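Cellulose-binding protein (Saccharophagus degradans, PDB 2X32) binds a long polyisoprenoid diphosphate within its YceI-like domain and is probably involved in polyisoprenoid transport linked to plant cell wall breakdown. Local coordinates at residues S23-V28 and A159-I164. Numbering follows the deposited sequence.
With OTP ((2E,6E,10E,14E,18E,22E,26E)-3,7,11,15,19,23,27,31-octamethyldotriaconta-2,6,10,14,18,22,26,30-octaenyl trihydrogen diphosphate), chain C.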
loop_
_atom_site.group_PDB
_atom_site.type_symbol
_atom_site.label_atom_id
_atom_site.label_comp_id
_atom_site.label_asym_id
_atom_site.label_seq_id
_atom_site.Cartn_x
_atom_site.Cartn_y
_atom_site.Cartn_z
ATOM N N SER A 23 0.812 -10.230 12.723
ATOM C CA SER A 23 0.547 -10.780 14.064
ATOM C C SER A 23 1.140 -12.165 14.153
ATOM O O SER A 23 0.967 -12.948 13.231
ATOM C CB SER A 23 -0.945 -10.873 14.315
ATOM O OG SER A 23 -1.183 -11.480 15.569
ATOM N N LYS A 24 1.878 -12.422 15.221
ATOM C CA LYS A 24 2.476 -13.726 15.472
ATOM C C LYS A 24 2.118 -14.200 16.850
ATOM O O LYS A 24 1.754 -13.392 17.701
ATOM C CB LYS A 24 3.997 -13.666 15.288
ATOM C CG LYS A 24 4.758 -12.776 16.298
ATOM C CD LYS A 24 6.247 -12.729 15.946
ATOM C CE LYS A 24 7.069 -11.842 16.893
ATOM N NZ LYS A 24 8.380 -11.483 16.250
ATOM N N LYS A 25 2.205 -15.509 17.071
ATOM C CA LYS A 25 1.920 -16.066 18.410
ATOM C C LYS A 25 0.516 -15.626 18.866
ATOM O O LYS A 25 -0.428 -15.690 18.085
ATOM C CB LYS A 25 2.995 -15.627 19.392
ATOM C CG LYS A 25 4.408 -15.969 19.022
ATOM C CD LYS A 25 5.333 -15.348 20.059
ATOM C CE LYS A 25 6.791 -15.623 19.802
ATOM N NZ LYS A 25 7.550 -15.275 21.041
ATOM N N THR A 26 0.364 -15.233 20.130
ATOM C CA THR A 26 -0.923 -14.745 20.638
ATOM C C THR A 26 -1.014 -13.243 20.455
ATOM O O THR A 26 -0.635 -12.454 21.352
ATOM C CB THR A 26 -1.116 -15.095 22.113
ATOM O OG1 THR A 26 -0.797 -16.480 22.291
ATOM C CG2 THR A 26 -2.570 -14.809 22.529
ATOM N N HIS A 27 -1.497 -12.863 19.281
ATOM C CA HIS A 27 -1.751 -11.453 18.954
ATOM C C HIS A 27 -0.523 -10.565 19.291
ATOM O O HIS A 27 -0.643 -9.526 19.953
ATOM C CB HIS A 27 -3.036 -11.015 19.685
ATOM C CG HIS A 27 -3.633 -9.733 19.182
ATOM N ND1 HIS A 27 -3.956 -9.520 17.855
ATOM C CD2 HIS A 27 -3.988 -8.597 19.841
ATOM C CE1 HIS A 27 -4.468 -8.305 17.716
ATOM N NE2 HIS A 27 -4.496 -7.724 18.907
ATOM N N VAL A 28 0.667 -10.977 18.838
ATOM C CA VAL A 28 1.850 -10.124 18.965
ATOM C C VAL A 28 1.958 -9.309 17.660
ATOM O O VAL A 28 2.339 -9.857 16.590
ATOM C CB VAL A 28 3.114 -10.911 19.276
ATOM C CG1 VAL A 28 4.349 -9.988 19.370
ATOM C CG2 VAL A 28 2.931 -11.702 20.568
ATOM N N ALA A 159 11.501 -19.243 11.771
ATOM C CA ALA A 159 11.468 -18.653 13.113
ATOM C C ALA A 159 11.078 -19.618 14.224
ATOM O O ALA A 159 11.011 -19.214 15.398
ATOM C CB ALA A 159 10.484 -17.514 13.092
ATOM N N SER A 160 10.746 -20.852 13.872
ATOM C CA SER A 160 10.201 -21.823 14.827
ATOM C C SER A 160 8.930 -21.331 15.562
ATOM O O SER A 160 8.716 -21.611 16.754
ATOM C CB SER A 160 11.275 -22.230 15.871
ATOM O OG SER A 160 12.532 -22.580 15.269
ATOM N N LEU A 161 8.095 -20.575 14.863
ATOM C CA LEU A 161 6.921 -19.990 15.463
ATOM C C LEU A 161 5.742 -20.917 15.299
ATOM O O LEU A 161 5.680 -21.706 14.366
ATOM C CB LEU A 161 6.594 -18.619 14.829
ATOM C CG LEU A 161 7.519 -17.470 15.236
ATOM C CD1 LEU A 161 7.389 -16.200 14.356
ATOM C CD2 LEU A 161 7.218 -17.062 16.693
ATOM N N ASN A 162 4.811 -20.820 16.237
ATOM C CA ASN A 162 3.615 -21.641 16.225
ATOM C C ASN A 162 2.558 -21.151 15.228
ATOM O O ASN A 162 1.952 -21.947 14.493
ATOM C CB ASN A 162 3.044 -21.743 17.659
ATOM C CG ASN A 162 2.808 -20.365 18.345
ATOM O OD1 ASN A 162 3.178 -19.293 17.837
ATOM N ND2 ASN A 162 2.191 -20.414 19.530
ATOM N N VAL A 163 2.391 -19.831 15.173
ATOM C CA VAL A 163 1.358 -19.179 14.358
ATOM C C VAL A 163 1.849 -17.807 13.884
ATOM O O VAL A 163 2.491 -17.058 14.622
ATOM C CB VAL A 163 0.084 -18.957 15.189
ATOM C CG1 VAL A 163 0.456 -18.316 16.494
ATOM C CG2 VAL A 163 -0.924 -18.078 14.465
ATOM N N ILE A 164 1.586 -17.526 12.618
ATOM C CA ILE A 164 1.673 -16.172 12.082
ATOM C C ILE A 164 0.354 -15.966 11.374
ATOM O O ILE A 164 -0.018 -16.788 10.524
ATOM C CB ILE A 164 2.828 -15.993 11.084
ATOM C CG1 ILE A 164 4.190 -16.219 11.767
ATOM C CG2 ILE A 164 2.760 -14.567 10.427
ATOM C CD1 ILE A 164 5.408 -16.096 10.802
HETATM O O7 OTP C . 9.486 -14.336 16.751
HETATM P P2 OTP C . 10.818 -14.294 16.048
HETATM O O5 OTP C . 11.601 -15.587 16.191
HETATM O O6 OTP C . 11.620 -13.046 16.304
HETATM O O4 OTP C . 10.407 -14.283 14.450
HETATM P P1 OTP C . 10.590 -13.063 13.407
HETATM O O2 OTP C . 9.440 -12.119 13.696
HETATM O O3 OTP C . 12.018 -12.588 13.223
HETATM O O1 OTP C . 10.152 -13.612 11.948
HETATM C C40 OTP C . 8.754 -13.896 11.743
HETATM C C39 OTP C . 8.185 -13.017 10.621
HETATM C C37 OTP C . 7.046 -12.360 10.721
HETATM C C38 OTP C . 6.118 -12.299 11.942
HETATM C C36 OTP C . 6.541 -11.557 9.525
HETATM C C35 OTP C . 5.362 -12.165 8.812
HETATM C C34 OTP C . 4.861 -11.239 7.687
HETATM C C32 OTP C . 3.585 -11.089 7.311
HETATM C C33 OTP C . 2.458 -11.749 8.031
HETATM C C31 OTP C . 3.292 -10.058 6.212
HETATM C C30 OTP C . 2.555 -10.523 4.982
HETATM C C29 OTP C . 2.241 -9.371 4.034
HETATM C C27 OTP C . 1.129 -9.272 3.313
HETATM C C28 OTP C . 0.046 -10.345 3.227
HETATM C C26 OTP C . 0.820 -8.021 2.520
HETATM C C25 OTP C . 1.794 -6.870 2.653
HETATM C C24 OTP C . 1.240 -5.510 2.195
HETATM C C22 OTP C . 1.487 -4.912 1.031
HETATM C C23 OTP C . 2.472 -5.384 -0.010
HETATM C C21 OTP C . 0.783 -3.618 0.745
HETATM C C20 OTP C . -0.288 -3.735 -0.373
HETATM C C19 OTP C . -0.972 -2.410 -0.712
HETATM C C17 OTP C . -2.202 -2.042 -0.355
HETATM C C18 OTP C . -3.227 -2.908 0.289
HETATM C C16 OTP C . -2.636 -0.610 -0.624
HETATM C C15 OTP C . -3.832 -0.522 -1.527
HETATM C C14 OTP C . -4.024 0.875 -2.061
HETATM C C12 OTP C . -5.225 1.459 -2.296
HETATM C C13 OTP C . -6.544 0.760 -1.972
HETATM C C11 OTP C . -5.347 2.832 -2.874
HETATM C C10 OTP C . -4.117 3.635 -3.017
HETATM C C9 OTP C . -4.309 5.113 -3.360
HETATM C C7 OTP C . -4.105 5.695 -4.553
HETATM C C8 OTP C . -3.515 5.029 -5.780
HETATM C C6 OTP C . -4.443 7.161 -4.688
HETATM C C5 OTP C . -5.804 7.430 -5.300
HETATM C C4 OTP C . -6.069 8.892 -5.511
HETATM C C2 OTP C . -7.272 9.451 -5.346
HETATM C C3 OTP C . -8.554 8.797 -4.961
HETATM C C1 OTP C . -7.399 10.923 -5.620
#
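K24 NZ is gripped by three groups: it donates to OTP O2 at 2.8 Å and to OTP O7 at 3.1 Å, one oxygen on each phosphorus, and forms a salt bridge with E30 OE1. The site is the diphosphate end of the polyisoprenoid pocket of the YceI-like domain, where the 24-28 hairpin turn, closed by mutual backbone bonds of K24 and V28, meets the loop between helix 149-158 and strand 167-177. CG of K24 lies between backbone N and carbonyl carbon (chi1 65°). The chain beyond is extended, its CD passing L161 CD1, and this reach brings NZ to the phosphates. An alanine at K24 would probably leave both phosphates without this positive mate and E30 without its salt-bridge partner. The backbones join in a single bridge of K24 with I164. Across the two segments it is held by K25 N to V163 O at 2.9 Å, nearly straight at the hydrogen (162°) although the donor is tilted 35° from the carbonyl plane, with a further backbone bond between S23 and S165 beyond it. L161 CD2 meets OTP O7 and also K25 CE, the latter a tight 3.5 Å where the two side chains cross at about a right angle. On the lipid side, I164 CG2 touches OTP C33 at 3.7 Å and CD1 approaches C38, while the same side chain packs on I152 and R156 of helix 149-158. A159, just before the Schellman motif at S160, places CB 3.5 Å from OTP O4, the oxygen bridging the two phosphorus atoms.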